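Putative methyl-accepting chemotaxis protein (Salmonella enterica subsp. enterica serovar Typhimurium str. LT2, PDB 6DB1) probably senses small-molecule ligands outside the cell through this N-terminal domain and passes the signal on to the chemotaxis machinery. Local coordinates at residues A[62-67]-A[97-102]. Residues are numbered along the deposited sequence; the frame is centred on the assembly and turned at random.
Sequences NMRQKL and GVVPQM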
loop_
_atom_site.group_PDB
_atom_site.type_symbol
_atom_site.label_atom_id
_atom_site.label_comp_id
_atom_site.label_asym_id
_atom_site.label_seq_id
_atom_site.Cartn_x
_atom_site.Cartn_y
_atom_site.Cartn_z
ATOM N N ASN A 62 0.557 -9.278 10.989
ATOM C CA ASN A 62 0.358 -7.815 10.890
ATOM C C ASN A 62 -0.885 -7.507 10.031
ATOM O O ASN A 62 -1.614 -6.547 10.309
ATOM C CB ASN A 62 1.599 -7.096 10.353
ATOM C CG ASN A 62 2.737 -6.995 11.347
ATOM O OD1 ASN A 62 2.549 -7.174 12.552
ATOM N ND2 ASN A 62 3.920 -6.655 10.856
HETATM N N MSE A 63 -1.116 -8.319 8.997
HETATM C CA MSE A 63 -2.265 -8.155 8.105
HETATM C C MSE A 63 -3.550 -8.421 8.863
HETATM O O MSE A 63 -4.554 -7.732 8.679
HETATM C CB MSE A 63 -2.064 -9.138 6.955
HETATM C CG MSE A 63 -2.868 -8.818 5.696
HETATM SE SE MSE A 63 -2.385 -10.079 4.253
HETATM C CE MSE A 63 -4.123 -10.041 3.324
ATOM N N ARG A 64 -3.514 -9.431 9.727
ATOM C CA ARG A 64 -4.653 -9.814 10.553
ATOM C C ARG A 64 -4.921 -8.706 11.582
ATOM O O ARG A 64 -6.082 -8.346 11.818
ATOM C CB ARG A 64 -4.367 -11.146 11.253
ATOM C CG ARG A 64 -5.551 -11.710 12.020
ATOM C CD ARG A 64 -5.161 -12.892 12.889
ATOM N NE ARG A 64 -4.504 -13.976 12.172
ATOM C CZ ARG A 64 -5.122 -14.908 11.435
ATOM N NH1 ARG A 64 -6.422 -14.835 11.204
ATOM N NH2 ARG A 64 -4.435 -15.928 10.947
ATOM N N GLN A 65 -3.858 -8.177 12.202
ATOM C CA GLN A 65 -4.002 -7.090 13.178
ATOM C C GLN A 65 -4.562 -5.835 12.493
ATOM O O GLN A 65 -5.354 -5.114 13.095
ATOM C CB GLN A 65 -2.674 -6.756 13.864
ATOM C CG GLN A 65 -2.750 -5.540 14.787
ATOM C CD GLN A 65 -3.763 -5.702 15.896
ATOM O OE1 GLN A 65 -3.999 -6.801 16.398
ATOM N NE2 GLN A 65 -4.359 -4.595 16.309
ATOM N N LYS A 66 -4.139 -5.543 11.265
ATOM C CA LYS A 66 -4.640 -4.356 10.579
ATOM C C LYS A 66 -6.112 -4.536 10.192
ATOM O O LYS A 66 -6.836 -3.589 10.236
ATOM C CB LYS A 66 -3.729 -3.976 9.415
ATOM C CG LYS A 66 -2.388 -3.427 9.869
ATOM C CD LYS A 66 -2.530 -2.238 10.796
ATOM C CE LYS A 66 -1.209 -1.711 11.304
ATOM N NZ LYS A 66 -1.437 -0.622 12.274
ATOM N N LEU A 67 -6.549 -5.739 9.855
ATOM C CA LEU A 67 -7.963 -5.961 9.574
ATOM C C LEU A 67 -8.779 -5.706 10.848
ATOM O O LEU A 67 -9.831 -5.099 10.799
ATOM C CB LEU A 67 -8.185 -7.393 9.078
ATOM C CG LEU A 67 -9.645 -7.804 8.884
ATOM C CD1 LEU A 67 -10.323 -6.962 7.816
ATOM C CD2 LEU A 67 -9.750 -9.290 8.545
ATOM N N GLY A 97 -6.771 -16.790 0.992
ATOM C CA GLY A 97 -5.593 -16.694 0.150
ATOM C C GLY A 97 -4.299 -16.870 0.928
ATOM O O GLY A 97 -3.568 -17.842 0.737
ATOM N N VAL A 98 -4.078 -15.949 1.857
ATOM C CA VAL A 98 -2.865 -15.842 2.645
ATOM C C VAL A 98 -2.666 -17.008 3.617
ATOM O O VAL A 98 -1.578 -17.581 3.671
ATOM C CB VAL A 98 -2.867 -14.509 3.409
ATOM C CG1 VAL A 98 -1.830 -14.479 4.517
ATOM C CG2 VAL A 98 -2.688 -13.337 2.459
ATOM N N VAL A 99 -3.656 -17.289 4.443
ATOM C CA VAL A 99 -3.502 -18.327 5.441
ATOM C C VAL A 99 -3.240 -19.681 4.768
ATOM O O VAL A 99 -2.301 -20.373 5.145
ATOM C CB VAL A 99 -4.705 -18.368 6.404
ATOM C CG1 VAL A 99 -4.766 -19.677 7.172
ATOM C CG2 VAL A 99 -4.687 -17.183 7.355
ATOM N N PRO A 100 -4.050 -20.067 3.786
ATOM C CA PRO A 100 -3.720 -21.350 3.207
ATOM C C PRO A 100 -2.270 -21.398 2.706
ATOM O O PRO A 100 -1.538 -22.334 3.057
ATOM C CB PRO A 100 -4.726 -21.522 2.064
ATOM C CG PRO A 100 -5.944 -20.822 2.598
ATOM C CD PRO A 100 -5.373 -19.616 3.318
ATOM N N GLN A 101 -1.852 -20.401 1.935
ATOM C CA GLN A 101 -0.483 -20.388 1.412
ATOM C C GLN A 101 0.520 -20.703 2.525
ATOM O O GLN A 101 1.411 -21.517 2.338
ATOM C CB GLN A 101 -0.112 -19.042 0.796
ATOM C CG GLN A 101 -0.810 -18.750 -0.523
ATOM C CD GLN A 101 -0.153 -17.587 -1.222
ATOM O OE1 GLN A 101 0.943 -17.176 -0.853
ATOM N NE2 GLN A 101 -0.803 -17.067 -2.253
HETATM N N MSE A 102 0.369 -20.051 3.668
HETATM C CA MSE A 102 1.288 -20.276 4.779
HETATM C C MSE A 102 1.251 -21.678 5.316
HETATM O O MSE A 102 2.293 -22.257 5.612
HETATM C CB MSE A 102 0.942 -19.349 5.923
HETATM C CG MSE A 102 1.865 -18.154 5.883
HETATM SE SE MSE A 102 3.405 -18.494 7.041
HETATM C CE MSE A 102 4.654 -18.433 5.542
#
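In the four-helix bundle of this sensor domain, helices 54-73 and 80-105 pack side by side, and residues Met63 and Arg64 of the first meet Val98 and Val99 of the second. The backbones stay well apart, with the CA atoms of Met63 and Val98 separated by 9.4 Å, which leaves long side chains to bridge the distance between the helices. Met63, modelled as selenomethionine with selenium in place of sulfur, does so on the buried side. In the conformer described, one of two modelled, its CG lies anti to the backbone N (chi1 -160°) and the chain runs on extended toward Val98. There SE and CE of Met63 each lie 3.7 Å from CG2 of Val98. The long, unbranched, flexible methionine chain suits this reach, while a compact, branched valine offers a methyl to receive it. Tyr31 and Phe34 of helix 13-46 border the pair, Tyr31 touching Met63 and Phe34 touching Val98, so this half of the contact belongs to the apolar interior of the bundle. One residue further along each segment the character changes. Arg64 and Val99 are partly exposed, and arginine fits such a border because its length brings the guanidinium to the valine without fully burying the charge. No hydrogen bond joins the two segments. The stem of Arg64 bends at chi3 (-55°), and its guanidinium meets the valine methyl obliquely, NH2 of Arg64 lying 3.8 Å from CG2 of Val99.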